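Local coordinates for putative LacI-family transcriptional regulator (Bacteroides fragilis, PDB 3GBV), which probably regulates transcription as a LacI-family regulator, its periplasmic-binding-protein-like domain presumably sensing a small effector molecule, at residues Y50-Y55 and A76-Y82; S62-I66 and F86-L90; N208-Y212 and Y231-N237; S247-Q253 and M281-T287. Numbering follows the deposited sequence.

Interaction 1: Y50-Y55 and A76-Y82. With EDO (1,2-ethanediol), chain C.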
loop_
_atom_site.group_PDB
_atom_site.type_symbol
_atom_site.label_atom_id
_atom_site.label_comp_id
_atom_site.label_asym_id
_atom_site.label_seq_id
_atom_site.Cartn_x
_atom_site.Cartn_y
_atom_site.Cartn_z
ATOM N N TYR A 50 17.641 8.143 22.854
ATOM C CA TYR A 50 17.444 9.144 23.883
ATOM C C TYR A 50 16.193 8.910 24.708
ATOM O O TYR A 50 15.242 8.274 24.245
ATOM C CB TYR A 50 17.369 10.526 23.236
ATOM C CG TYR A 50 16.111 10.773 22.431
ATOM C CD1 TYR A 50 14.929 11.179 23.054
ATOM C CD2 TYR A 50 16.113 10.655 21.037
ATOM C CE1 TYR A 50 13.784 11.478 22.311
ATOM C CE2 TYR A 50 14.971 10.946 20.284
ATOM C CZ TYR A 50 13.810 11.362 20.928
ATOM O OH TYR A 50 12.690 11.702 20.187
ATOM N N ASP A 51 16.200 9.426 25.935
ATOM C CA ASP A 51 15.043 9.315 26.806
ATOM C C ASP A 51 14.172 10.460 26.318
ATOM O O ASP A 51 14.569 11.619 26.396
ATOM C CB ASP A 51 15.433 9.540 28.268
ATOM C CG ASP A 51 14.315 9.174 29.227
ATOM O OD1 ASP A 51 13.130 9.326 28.844
ATOM O OD2 ASP A 51 14.622 8.745 30.364
ATOM N N PRO A 52 12.978 10.155 25.804
ATOM C CA PRO A 52 12.087 11.200 25.296
ATOM C C PRO A 52 11.379 12.059 26.336
ATOM O O PRO A 52 10.905 13.150 26.022
ATOM C CB PRO A 52 11.069 10.421 24.453
ATOM C CG PRO A 52 11.687 9.041 24.279
ATOM C CD PRO A 52 12.395 8.826 25.577
ATOM N N TYR A 53 11.304 11.583 27.573
ATOM C CA TYR A 53 10.579 12.336 28.582
ATOM C C TYR A 53 11.410 12.902 29.716
ATOM O O TYR A 53 10.877 13.507 30.648
ATOM C CB TYR A 53 9.433 11.469 29.108
ATOM C CG TYR A 53 8.652 10.830 27.973
ATOM C CD1 TYR A 53 8.986 9.561 27.497
ATOM C CD2 TYR A 53 7.647 11.535 27.312
ATOM C CE1 TYR A 53 8.337 9.013 26.387
ATOM C CE2 TYR A 53 6.994 10.998 26.205
ATOM C CZ TYR A 53 7.344 9.742 25.748
ATOM O OH TYR A 53 6.704 9.220 24.653
ATOM N N ASP A 54 12.721 12.722 29.618
ATOM C CA ASP A 54 13.640 13.234 30.620
ATOM C C ASP A 54 14.433 14.355 29.952
ATOM O O ASP A 54 15.420 14.097 29.261
ATOM C CB ASP A 54 14.585 12.126 31.075
ATOM C CG ASP A 54 15.489 12.559 32.210
ATOM O OD1 ASP A 54 16.095 13.650 32.117
ATOM O OD2 ASP A 54 15.599 11.803 33.196
ATOM N N TYR A 55 13.990 15.593 30.151
ATOM C CA TYR A 55 14.638 16.757 29.552
ATOM C C TYR A 55 16.137 16.781 29.765
ATOM O O TYR A 55 16.909 16.858 28.809
ATOM C CB TYR A 55 14.042 18.049 30.114
ATOM C CG TYR A 55 14.864 19.286 29.813
ATOM C CD1 TYR A 55 14.768 19.938 28.584
ATOM C CD2 TYR A 55 15.745 19.800 30.764
ATOM C CE1 TYR A 55 15.530 21.082 28.315
ATOM C CE2 TYR A 55 16.509 20.937 30.506
ATOM C CZ TYR A 55 16.397 21.573 29.285
ATOM O OH TYR A 55 17.142 22.707 29.064
ATOM N N ALA A 76 14.187 11.939 15.029
ATOM C CA ALA A 76 12.767 11.670 15.224
ATOM C C ALA A 76 12.352 12.342 16.526
ATOM O O ALA A 76 12.702 11.873 17.606
ATOM C CB ALA A 76 12.524 10.180 15.316
ATOM N N PRO A 77 11.604 13.451 16.439
ATOM C CA PRO A 77 11.129 14.213 17.608
ATOM C C PRO A 77 9.967 13.551 18.352
ATOM O O PRO A 77 9.078 12.976 17.737
ATOM C CB PRO A 77 10.690 15.554 17.008
ATOM C CG PRO A 77 11.300 15.573 15.617
ATOM C CD PRO A 77 11.258 14.146 15.191
ATOM N N THR A 78 9.978 13.639 19.674
ATOM C CA THR A 78 8.895 13.083 20.476
ATOM C C THR A 78 8.253 14.277 21.189
ATOM O O THR A 78 7.139 14.682 20.847
ATOM C CB THR A 78 9.421 12.046 21.506
ATOM O OG1 THR A 78 10.053 10.959 20.815
ATOM C CG2 THR A 78 8.277 11.494 22.344
ATOM N N VAL A 79 8.964 14.837 22.166
ATOM C CA VAL A 79 8.497 16.006 22.908
ATOM C C VAL A 79 9.218 17.204 22.286
ATOM O O VAL A 79 10.368 17.489 22.618
ATOM C CB VAL A 79 8.875 15.919 24.420
ATOM C CG1 VAL A 79 8.549 17.224 25.118
ATOM C CG2 VAL A 79 8.129 14.763 25.087
ATOM N N PRO A 80 8.552 17.918 21.373
ATOM C CA PRO A 80 9.199 19.072 20.738
ATOM C C PRO A 80 9.687 20.194 21.661
ATOM O O PRO A 80 10.685 20.850 21.360
ATOM C CB PRO A 80 8.147 19.547 19.727
ATOM C CG PRO A 80 6.854 19.163 20.373
ATOM C CD PRO A 80 7.155 17.779 20.920
ATOM N N GLN A 81 9.012 20.410 22.785
ATOM C CA GLN A 81 9.419 21.482 23.688
ATOM C C GLN A 81 10.766 21.278 24.382
ATOM O O GLN A 81 11.212 22.133 25.143
ATOM C CB GLN A 81 8.334 21.752 24.736
ATOM C CG GLN A 81 7.775 20.513 25.403
ATOM C CD GLN A 81 6.513 20.012 24.727
ATOM O OE1 GLN A 81 6.473 19.822 23.511
ATOM N NE2 GLN A 81 5.470 19.786 25.524
ATOM N N TYR A 82 11.413 20.149 24.125
ATOM C CA TYR A 82 12.722 19.886 24.712
ATOM C C TYR A 82 13.794 20.054 23.639
ATOM O O TYR A 82 14.975 19.883 23.925
ATOM C CB TYR A 82 12.815 18.445 25.236
ATOM C CG TYR A 82 12.026 18.122 26.485
ATOM C CD1 TYR A 82 11.320 19.106 27.179
ATOM C CD2 TYR A 82 11.982 16.814 26.973
ATOM C CE1 TYR A 82 10.584 18.792 28.330
ATOM C CE2 TYR A 82 11.255 16.491 28.116
ATOM C CZ TYR A 82 10.559 17.483 28.788
ATOM O OH TYR A 82 9.836 17.161 29.916
HETATM C C1 EDO C . 12.848 14.997 21.623
HETATM O O1 EDO C . 11.703 15.601 21.013
HETATM C C2 EDO C . 12.630 14.887 23.134
HETATM O O2 EDO C . 11.454 14.108 23.401
#
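Two loops meet here at the C-terminal ends of strands 43-50 and 72-75 of the parallel sheet in one lobe of a periplasmic-binding-protein fold. Each loop leads from a strand into the next helix. Hydrogen bonds tie the strand ends together. Tyr50 OH donates to Ala76 O (2.6 Å) and accepts from Thr78 OG1 (2.8 Å), so one phenol joins both loops. Within residues 50-55, Asp51 OD1 accepts from Tyr53 N (3.2 Å) in an Asx turn. Asp54 is the N-cap of helix 55-66 and bonds to the backbone N of Ser57.

Apolar contacts fill the middle. Pro52 CB lies 3.7 Å from Thr78 CG2, and Tyr53 CD2 lies 4.0 Å from Val79 CG2. Tyr53 also stacks on His145, from the other lobe.

The aromatic part lies at the outer end. The edge of the Tyr55 ring faces the Tyr82 ring in a T-shaped pair, with centroids 5.4 Å apart. Tyr55 CB makes a CH-pi contact 3.7 Å from the Tyr82 centroid.

A 1,2-ethanediol, probably from the crystallisation liquor, sits between the loops. Thr78 N donates to its O1 (2.9 Å). Val79 N donates to its O2 (2.9 Å). The diol O2 donates to Pro52 O (2.8 Å).

Interaction 2: S62-I66 and F86-L90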
loop_
_atom_site.group_PDB
_atom_site.type_symbol
_atom_site.label_atom_id
_atom_site.label_comp_id
_atom_site.label_asym_id
_atom_site.label_seq_id
_atom_site.Cartn_x
_atom_site.Cartn_y
_atom_site.Cartn_z
ATOM N N SER A 62 21.793 14.815 23.462
ATOM C CA SER A 62 21.782 15.679 22.285
ATOM C C SER A 62 23.077 16.469 22.228
ATOM O O SER A 62 23.653 16.658 21.158
ATOM C CB SER A 62 20.594 16.638 22.334
ATOM O OG SER A 62 20.750 17.572 23.386
ATOM N N GLN A 63 23.522 16.932 23.390
ATOM C CA GLN A 63 24.766 17.678 23.506
ATOM C C GLN A 63 25.924 16.762 23.088
ATOM O O GLN A 63 26.862 17.191 22.412
ATOM C CB GLN A 63 24.966 18.135 24.953
ATOM C CG GLN A 63 26.275 18.874 25.201
ATOM C CD GLN A 63 26.296 20.254 24.568
ATOM O OE1 GLN A 63 25.586 21.161 25.008
ATOM N NE2 GLN A 63 27.110 20.419 23.526
ATOM N N ALA A 64 25.853 15.500 23.499
ATOM C CA ALA A 64 26.886 14.537 23.151
ATOM C C ALA A 64 26.924 14.398 21.634
ATOM O O ALA A 64 27.997 14.312 21.042
ATOM C CB ALA A 64 26.599 13.187 23.800
ATOM N N VAL A 65 25.747 14.386 21.009
ATOM C CA VAL A 65 25.659 14.273 19.555
ATOM C C VAL A 65 26.296 15.486 18.897
ATOM O O VAL A 65 27.098 15.357 17.974
ATOM C CB VAL A 65 24.199 14.179 19.068
ATOM C CG1 VAL A 65 24.157 14.195 17.542
ATOM C CG2 VAL A 65 23.558 12.908 19.590
ATOM N N ILE A 66 25.926 16.667 19.372
ATOM C CA ILE A 66 26.477 17.900 18.830
ATOM C C ILE A 66 27.994 17.905 19.015
ATOM O O ILE A 66 28.738 18.330 18.131
ATOM C CB ILE A 66 25.868 19.135 19.536
ATOM C CG1 ILE A 66 24.397 19.274 19.145
ATOM C CG2 ILE A 66 26.634 20.392 19.161
ATOM C CD1 ILE A 66 23.656 20.347 19.904
ATOM N N PHE A 86 18.563 22.060 20.845
ATOM C CA PHE A 86 19.245 21.154 19.929
ATOM C C PHE A 86 19.297 21.709 18.507
ATOM O O PHE A 86 20.373 21.865 17.935
ATOM C CB PHE A 86 18.559 19.778 19.949
ATOM C CG PHE A 86 19.297 18.714 19.184
ATOM C CD1 PHE A 86 20.664 18.522 19.366
ATOM C CD2 PHE A 86 18.623 17.903 18.277
ATOM C CE1 PHE A 86 21.347 17.531 18.649
ATOM C CE2 PHE A 86 19.290 16.916 17.562
ATOM C CZ PHE A 86 20.651 16.727 17.743
ATOM N N THR A 87 18.132 22.025 17.953
ATOM C CA THR A 87 18.035 22.556 16.600
ATOM C C THR A 87 18.720 23.913 16.421
ATOM O O THR A 87 19.267 24.190 15.355
ATOM C CB THR A 87 16.559 22.654 16.163
ATOM O OG1 THR A 87 15.823 23.412 17.131
ATOM C CG2 THR A 87 15.944 21.248 16.041
ATOM N N ASP A 88 18.684 24.766 17.445
ATOM C CA ASP A 88 19.357 26.063 17.339
ATOM C C ASP A 88 20.860 25.824 17.233
ATOM O O ASP A 88 21.565 26.486 16.465
ATOM C CB ASP A 88 19.077 26.950 18.559
ATOM C CG ASP A 88 17.740 27.656 18.475
ATOM O OD1 ASP A 88 17.237 27.854 17.348
ATOM O OD2 ASP A 88 17.202 28.032 19.537
ATOM N N ALA A 89 21.339 24.856 18.006
ATOM C CA ALA A 89 22.754 24.516 18.014
ATOM C C ALA A 89 23.185 23.910 16.682
ATOM O O ALA A 89 24.298 24.149 16.225
ATOM C CB ALA A 89 23.051 23.545 19.158
ATOM N N LEU A 90 22.312 23.118 16.063
ATOM C CA LEU A 90 22.646 22.514 14.783
ATOM C C LEU A 90 22.709 23.589 13.699
ATOM O O LEU A 90 23.627 23.594 12.878
ATOM C CB LEU A 90 21.624 21.430 14.406
ATOM C CG LEU A 90 21.614 20.141 15.250
ATOM C CD1 LEU A 90 20.585 19.172 14.678
ATOM C CD2 LEU A 90 22.996 19.490 15.270
#
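Residues 62-66 form the last turn of helix 55-66, and residues 86-90 lie on helix 84-93. The two segments run nearly parallel, with their axes at 8° and 10.6 Å apart at closest approach. No hydrogen bond crosses between them. The contact is made by side chains and buries 238 Å² in total.

Ser62 comes first. Its CB points toward the other helix and lies 3.5 Å from Phe86 CD1. Its OG turns back to its own helix, where it bonds to Val59 O, so the methylene group is what meets the ring.

Val65 follows, just under one turn on. Its CG1 is 4.3 Å from Phe86 CZ, at the ring edge. Val65 also touches Ala12 of strand 9-16, and Phe86 touches Leu14 of the same strand, so both helices rest on the sheet here.

Ile66 closes the segment and makes the most contacts. Its CD1 sits 3.5 Å from Phe86 CD1 and 3.3 Å from Ala89 CB. The small alanine lets the isoleucine tip come close. Ile66 CG1 lies 4.1 Å from Leu90 CD2.

Two near-parallel helices side by side over a parallel sheet are characteristic of successive beta-alpha-beta units, as in the Rossmann-like lobes of periplasmic binding proteins.

Interaction 3: N208-Y212 and Y231-N237. With EDO (1,2-ethanediol), chain D.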
loop_
_atom_site.group_PDB
_atom_site.type_symbol
_atom_site.label_atom_id
_atom_site.label_comp_id
_atom_site.label_asym_id
_atom_site.label_seq_id
_atom_site.Cartn_x
_atom_site.Cartn_y
_atom_site.Cartn_z
ATOM N N ASN A 208 -0.956 5.800 18.060
ATOM C CA ASN A 208 0.428 5.474 18.351
ATOM C C ASN A 208 0.594 4.121 17.680
ATOM O O ASN A 208 -0.351 3.637 17.064
ATOM C CB ASN A 208 0.698 5.425 19.865
ATOM C CG ASN A 208 -0.235 4.490 20.615
ATOM O OD1 ASN A 208 -0.250 3.278 20.383
ATOM N ND2 ASN A 208 -1.010 5.053 21.539
ATOM N N SER A 209 1.765 3.503 17.777
ATOM C CA SER A 209 1.960 2.227 17.096
ATOM C C SER A 209 1.869 0.981 17.971
ATOM O O SER A 209 2.268 -0.102 17.544
ATOM C CB SER A 209 3.307 2.238 16.373
ATOM O OG SER A 209 4.361 2.544 17.266
ATOM N N LYS A 210 1.333 1.137 19.176
ATOM C CA LYS A 210 1.215 0.037 20.130
ATOM C C LYS A 210 -0.234 -0.434 20.268
ATOM O O LYS A 210 -0.702 -0.676 21.382
ATOM C CB LYS A 210 1.712 0.490 21.507
ATOM C CG LYS A 210 2.968 1.350 21.485
ATOM C CD LYS A 210 4.229 0.527 21.284
ATOM C CE LYS A 210 4.768 0.004 22.611
ATOM N NZ LYS A 210 5.230 1.109 23.509
ATOM N N VAL A 211 -0.940 -0.564 19.150
ATOM C CA VAL A 211 -2.327 -0.996 19.182
ATOM C C VAL A 211 -2.453 -2.417 19.749
ATOM O O VAL A 211 -3.511 -2.804 20.234
ATOM C CB VAL A 211 -2.964 -0.948 17.760
ATOM C CG1 VAL A 211 -2.339 -2.005 16.867
ATOM C CG2 VAL A 211 -4.467 -1.143 17.849
ATOM N N TYR A 212 -1.366 -3.180 19.696
ATOM C CA TYR A 212 -1.364 -4.547 20.199
ATOM C C TYR A 212 -1.712 -4.620 21.686
ATOM O O TYR A 212 -2.187 -5.652 22.169
ATOM C CB TYR A 212 0.002 -5.205 19.950
ATOM C CG TYR A 212 1.149 -4.589 20.724
ATOM C CD1 TYR A 212 1.329 -4.867 22.079
ATOM C CD2 TYR A 212 2.050 -3.723 20.106
ATOM C CE1 TYR A 212 2.373 -4.303 22.800
ATOM C CE2 TYR A 212 3.106 -3.149 20.825
ATOM C CZ TYR A 212 3.255 -3.446 22.173
ATOM O OH TYR A 212 4.284 -2.895 22.898
ATOM N N TYR A 231 -1.963 1.508 13.940
ATOM C CA TYR A 231 -0.893 1.945 13.066
ATOM C C TYR A 231 0.352 1.066 13.126
ATOM O O TYR A 231 0.687 0.493 14.169
ATOM C CB TYR A 231 -0.499 3.382 13.414
ATOM C CG TYR A 231 -1.366 4.443 12.776
ATOM C CD1 TYR A 231 -0.908 5.186 11.686
ATOM C CD2 TYR A 231 -2.628 4.727 13.278
ATOM C CE1 TYR A 231 -1.696 6.194 11.123
ATOM C CE2 TYR A 231 -3.413 5.723 12.727
ATOM C CZ TYR A 231 -2.948 6.459 11.655
ATOM O OH TYR A 231 -3.744 7.477 11.150
ATOM N N ASP A 232 1.013 0.956 11.979
ATOM C CA ASP A 232 2.264 0.237 11.848
ATOM C C ASP A 232 2.267 -1.272 11.960
ATOM O O ASP A 232 1.477 -1.884 12.690
ATOM C CB ASP A 232 3.272 0.864 12.804
ATOM C CG ASP A 232 3.359 2.372 12.619
ATOM O OD1 ASP A 232 3.597 2.829 11.477
ATOM O OD2 ASP A 232 3.176 3.101 13.606
ATOM N N LEU A 233 3.184 -1.860 11.204
ATOM C CA LEU A 233 3.327 -3.294 11.113
ATOM C C LEU A 233 4.232 -3.977 12.125
ATOM O O LEU A 233 5.042 -4.814 11.755
ATOM C CB LEU A 233 3.764 -3.645 9.689
ATOM C CG LEU A 233 2.666 -3.752 8.615
ATOM C CD1 LEU A 233 1.465 -2.917 8.977
ATOM C CD2 LEU A 233 3.215 -3.330 7.277
ATOM N N LEU A 234 4.114 -3.620 13.401
ATOM C CA LEU A 234 4.904 -4.303 14.421
ATOM C C LEU A 234 4.398 -5.742 14.380
ATOM O O LEU A 234 3.238 -5.984 14.037
ATOM C CB LEU A 234 4.633 -3.728 15.808
ATOM C CG LEU A 234 5.436 -2.517 16.272
ATOM C CD1 LEU A 234 5.128 -1.329 15.376
ATOM C CD2 LEU A 234 5.086 -2.212 17.730
ATOM N N GLU A 235 5.247 -6.693 14.740
ATOM C CA GLU A 235 4.848 -8.091 14.703
ATOM C C GLU A 235 3.632 -8.378 15.585
ATOM O O GLU A 235 2.756 -9.147 15.208
ATOM C CB GLU A 235 6.015 -8.988 15.115
ATOM C CG GLU A 235 5.928 -10.366 14.494
ATOM C CD GLU A 235 6.977 -11.327 15.013
ATOM O OE1 GLU A 235 8.174 -10.957 15.037
ATOM O OE2 GLU A 235 6.597 -12.460 15.386
ATOM N N ARG A 236 3.567 -7.758 16.755
ATOM C CA ARG A 236 2.435 -7.994 17.627
ATOM C C ARG A 236 1.174 -7.369 17.057
ATOM O O ARG A 236 0.064 -7.853 17.293
ATOM C CB ARG A 236 2.732 -7.478 19.035
ATOM C CG ARG A 236 3.909 -8.210 19.685
ATOM C CD ARG A 236 3.685 -8.386 21.173
ATOM N NE ARG A 236 4.479 -7.465 21.965
ATOM C CZ ARG A 236 4.260 -7.211 23.249
ATOM N NH1 ARG A 236 3.263 -7.807 23.895
ATOM N NH2 ARG A 236 5.042 -6.352 23.882
ATOM N N ASN A 237 1.342 -6.302 16.283
ATOM C CA ASN A 237 0.195 -5.651 15.660
ATOM C C ASN A 237 -0.371 -6.558 14.581
ATOM O O ASN A 237 -1.586 -6.750 14.479
ATOM C CB ASN A 237 0.603 -4.319 15.032
ATOM C CG ASN A 237 0.712 -3.209 16.047
ATOM O OD1 ASN A 237 0.452 -3.414 17.233
ATOM N ND2 ASN A 237 1.097 -2.015 15.586
HETATM C C1 EDO D . 3.348 6.296 13.622
HETATM O O1 EDO D . 2.579 5.618 14.616
HETATM C C2 EDO D . 4.547 6.999 14.257
HETATM O O2 EDO D . 5.517 6.037 14.660
#
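The side-chain amide of Asn237 holds this contact together. Its ND2 donates to Ser209 O across the segments (3.0 Å) and to Asp232 O within its own segment (2.9 Å). Its OD1 accepts a weak bond from Tyr212 N (3.1 Å). One asparagine thus meets backbone groups of two loops that follow neighbouring strands, 203-206 and 227-231.

Residues 208-212 also have an internal bond. Asn208 OD1 accepts from Lys210 N (2.9 Å), an Asx turn. Separately, a 1,2-ethanediol, probably from the crystallisation liquor, donates from its O1 to Asp232 OD2 (2.8 Å). Ser209 CB lies only 2.9 Å from the same Asp232 OD2, a tight approach.

Farther out, the guanidinium of Arg236 lies flat over the Tyr212 ring, with centres 4.2 Å apart and planes at 29°. Its NH1 also forms a salt bridge with Glu216 on helix 212-220.

Packing completes the contact. Tyr212 CE2 meets Leu234 CD2 at 3.8 Å, and Leu234 CD2 also lies 3.5 Å from Ser209 O. Val211 CG1 reaches Asn237 OD1 at 3.1 Å. Ser209 and Asp232 both touch Tyr23, on helix 23-37 of the other lobe.

The Asn237 amide thus links the two loops through their backbones. The polar side at Asp232 is consistent with the interlobe cleft where relatives of this family bind effectors.

Interaction 4: S247-Q253 and M281-T287. With EDO (1,2-ethanediol), chain F.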
loop_
_atom_site.group_PDB
_atom_site.type_symbol
_atom_site.label_atom_id
_atom_site.label_comp_id
_atom_site.label_asym_id
_atom_site.label_seq_id
_atom_site.Cartn_x
_atom_site.Cartn_y
_atom_site.Cartn_z
ATOM N N SER A 247 -8.803 -4.711 13.012
ATOM C CA SER A 247 -9.432 -4.830 11.691
ATOM C C SER A 247 -8.585 -4.236 10.575
ATOM O O SER A 247 -8.528 -4.776 9.475
ATOM C CB SER A 247 -10.800 -4.140 11.680
ATOM O OG SER A 247 -11.655 -4.689 12.661
ATOM N N PHE A 248 -7.949 -3.111 10.862
ATOM C CA PHE A 248 -7.103 -2.457 9.886
ATOM C C PHE A 248 -5.848 -1.939 10.580
ATOM O O PHE A 248 -5.871 -1.586 11.765
ATOM C CB PHE A 248 -7.811 -1.252 9.243
ATOM C CG PHE A 248 -9.082 -1.589 8.503
ATOM C CD1 PHE A 248 -9.078 -2.497 7.448
ATOM C CD2 PHE A 248 -10.279 -0.955 8.834
ATOM C CE1 PHE A 248 -10.246 -2.765 6.737
ATOM C CE2 PHE A 248 -11.454 -1.221 8.126
ATOM C CZ PHE A 248 -11.440 -2.127 7.074
ATOM N N LEU A 249 -4.756 -1.914 9.824
ATOM C CA LEU A 249 -3.498 -1.359 10.292
ATOM C C LEU A 249 -3.076 -0.390 9.188
ATOM O O LEU A 249 -3.197 -0.695 8.000
ATOM C CB LEU A 249 -2.422 -2.439 10.482
ATOM C CG LEU A 249 -2.581 -3.378 11.686
ATOM C CD1 LEU A 249 -1.484 -4.444 11.661
ATOM C CD2 LEU A 249 -2.525 -2.572 12.982
ATOM N N ILE A 250 -2.610 0.786 9.584
ATOM C CA ILE A 250 -2.155 1.777 8.628
ATOM C C ILE A 250 -0.641 1.800 8.699
ATOM O O ILE A 250 -0.068 1.967 9.772
ATOM C CB ILE A 250 -2.729 3.159 8.958
ATOM C CG1 ILE A 250 -4.263 3.110 8.806
ATOM C CG2 ILE A 250 -2.091 4.214 8.063
ATOM C CD1 ILE A 250 -5.002 4.337 9.333
ATOM N N ALA A 251 0.009 1.602 7.557
ATOM C CA ALA A 251 1.465 1.584 7.510
ATOM C C ALA A 251 2.015 2.848 6.864
ATOM O O ALA A 251 1.308 3.543 6.135
ATOM C CB ALA A 251 1.941 0.356 6.752
ATOM N N GLN A 252 3.285 3.135 7.120
ATOM C CA GLN A 252 3.913 4.333 6.562
ATOM C C GLN A 252 5.320 4.072 6.012
ATOM O O GLN A 252 6.076 5.010 5.753
ATOM C CB GLN A 252 3.980 5.415 7.635
ATOM C CG GLN A 252 4.760 4.969 8.848
ATOM C CD GLN A 252 4.774 6.002 9.937
ATOM O OE1 GLN A 252 4.496 5.691 11.083
ATOM N NE2 GLN A 252 5.106 7.236 9.590
ATOM N N GLN A 253 5.659 2.801 5.832
ATOM C CA GLN A 253 6.968 2.409 5.320
ATOM C C GLN A 253 8.144 3.012 6.099
ATOM O O GLN A 253 8.862 3.888 5.598
ATOM C CB GLN A 253 7.077 2.779 3.839
ATOM C CG GLN A 253 6.205 1.923 2.936
ATOM C CD GLN A 253 6.175 2.422 1.515
ATOM O OE1 GLN A 253 7.210 2.742 0.928
ATOM N NE2 GLN A 253 4.983 2.481 0.943
HETATM N N MSE A 281 5.014 10.422 3.260
HETATM C CA MSE A 281 4.989 8.983 3.004
HETATM C C MSE A 281 3.553 8.525 2.745
HETATM O O MSE A 281 2.604 9.218 3.098
HETATM C CB MSE A 281 5.572 8.238 4.206
HETATM C CG MSE A 281 6.991 8.689 4.552
HETATM SE SE MSE A 281 8.132 8.348 2.970
HETATM C CE MSE A 281 8.284 6.394 2.917
ATOM N N PRO A 282 3.378 7.350 2.129
ATOM C CA PRO A 282 2.023 6.860 1.852
ATOM C C PRO A 282 1.228 6.447 3.086
ATOM O O PRO A 282 1.795 6.173 4.147
ATOM C CB PRO A 282 2.268 5.686 0.906
ATOM C CG PRO A 282 3.579 5.160 1.368
ATOM C CD PRO A 282 4.392 6.413 1.613
ATOM N N ILE A 283 -0.095 6.430 2.930
ATOM C CA ILE A 283 -1.025 6.036 3.986
ATOM C C ILE A 283 -1.588 4.681 3.532
ATOM O O ILE A 283 -2.684 4.595 2.973
ATOM C CB ILE A 283 -2.137 7.114 4.112
ATOM C CG1 ILE A 283 -1.493 8.450 4.524
ATOM C CG2 ILE A 283 -3.206 6.687 5.104
ATOM C CD1 ILE A 283 -2.374 9.652 4.277
ATOM N N ASP A 284 -0.808 3.625 3.755
ATOM C CA ASP A 284 -1.194 2.281 3.337
ATOM C C ASP A 284 -2.171 1.564 4.262
ATOM O O ASP A 284 -1.978 1.511 5.480
ATOM C CB ASP A 284 0.048 1.396 3.156
ATOM C CG ASP A 284 0.985 1.911 2.070
ATOM O OD1 ASP A 284 0.486 2.459 1.065
ATOM O OD2 ASP A 284 2.223 1.754 2.220
ATOM N N LEU A 285 -3.223 1.007 3.669
ATOM C CA LEU A 285 -4.209 0.266 4.436
ATOM C C LEU A 285 -3.982 -1.239 4.320
ATOM O O LEU A 285 -3.922 -1.798 3.220
ATOM C CB LEU A 285 -5.619 0.586 3.962
ATOM C CG LEU A 285 -6.602 -0.149 4.859
ATOM C CD1 LEU A 285 -6.915 0.724 6.076
ATOM C CD2 LEU A 285 -7.838 -0.496 4.072
ATOM N N LEU A 286 -3.850 -1.897 5.460
ATOM C CA LEU A 286 -3.639 -3.331 5.450
ATOM C C LEU A 286 -4.720 -4.076 6.207
ATOM O O LEU A 286 -5.254 -3.593 7.213
ATOM C CB LEU A 286 -2.248 -3.649 6.001
ATOM C CG LEU A 286 -1.235 -3.106 4.984
ATOM C CD1 LEU A 286 -0.021 -2.543 5.674
ATOM C CD2 LEU A 286 -0.869 -4.199 4.002
ATOM N N THR A 287 -5.077 -5.241 5.680
ATOM C CA THR A 287 -6.086 -6.087 6.304
ATOM C C THR A 287 -5.498 -7.488 6.367
ATOM O O THR A 287 -4.429 -7.747 5.821
ATOM C CB THR A 287 -7.392 -6.146 5.478
ATOM O OG1 THR A 287 -7.182 -6.924 4.295
ATOM C CG2 THR A 287 -7.828 -4.763 5.078
HETATM C C1 EDO F . -1.903 -0.533 0.553
HETATM O O1 EDO F . -2.962 -1.527 0.557
HETATM C C2 EDO F . -2.395 0.821 -0.013
HETATM O O2 EDO F . -3.237 1.489 0.925
#
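Apolar side chains lie on both faces of this antiparallel strand pair. On the face of Ile250 and Leu285, Leu285 CD1 meets Phe248 CB at 3.8 Å, and Ile250 CG2 meets Ile283 CG2 at 4.0 Å. On the other, Ala251 CB packs on Leu286 CD1 at 3.7 Å.

Leu249 N donates to Leu286 O (3.1 Å) and Leu286 N to Leu249 O (2.9 Å). Ala251 N donates to Asp284 O (2.9 Å) and Asp284 N to Ala251 O (3.2 Å).

At the polar edge, Gln253 NE2 donates to Asp284 OD2 (3.1 Å), which also bonds to Tyr294. A 1,2-ethanediol, probably from the crystallisation liquor, accepts from Leu285 N at O2 (2.8 Å), donates from O1 to Leu285 O (2.8 Å) and also bonds Leu285 O of the second subunit.

Within this chain, strand 284-286 is outermost in the mixed sheet. Phe248 on Leu130 and Leu285 on Leu285 of the second subunit form part of the subunit interface. Strand 246-251 pairs in parallel with strand 227-231 on its other side, and helix 117-131 covers Ile283 and Leu285.

The contacts fall in two lobes. Interactions 1 and 2 belong to the parallel sheet with strands 43-50 and 72-75, and interactions 3 and 4 to the mixed sheet. Helices 55-66 and 84-93 follow the loops of interaction 1 and pack in interaction 2. The centres of interactions 1 and 2 are about 13 Å apart. The segments of these two contacts alternate along the chain. Interactions 3 and 4 come later, in series, with centres about 11 Å apart. They touch through a probable hydrogen bond from Asp232 N to Ile250 O, 2.7 Å. Interactions 1 and 3 lie about 21 Å apart between centres, in different lobes, consistent with loops bordering an effector cleft. Interaction 4 meets the second subunit.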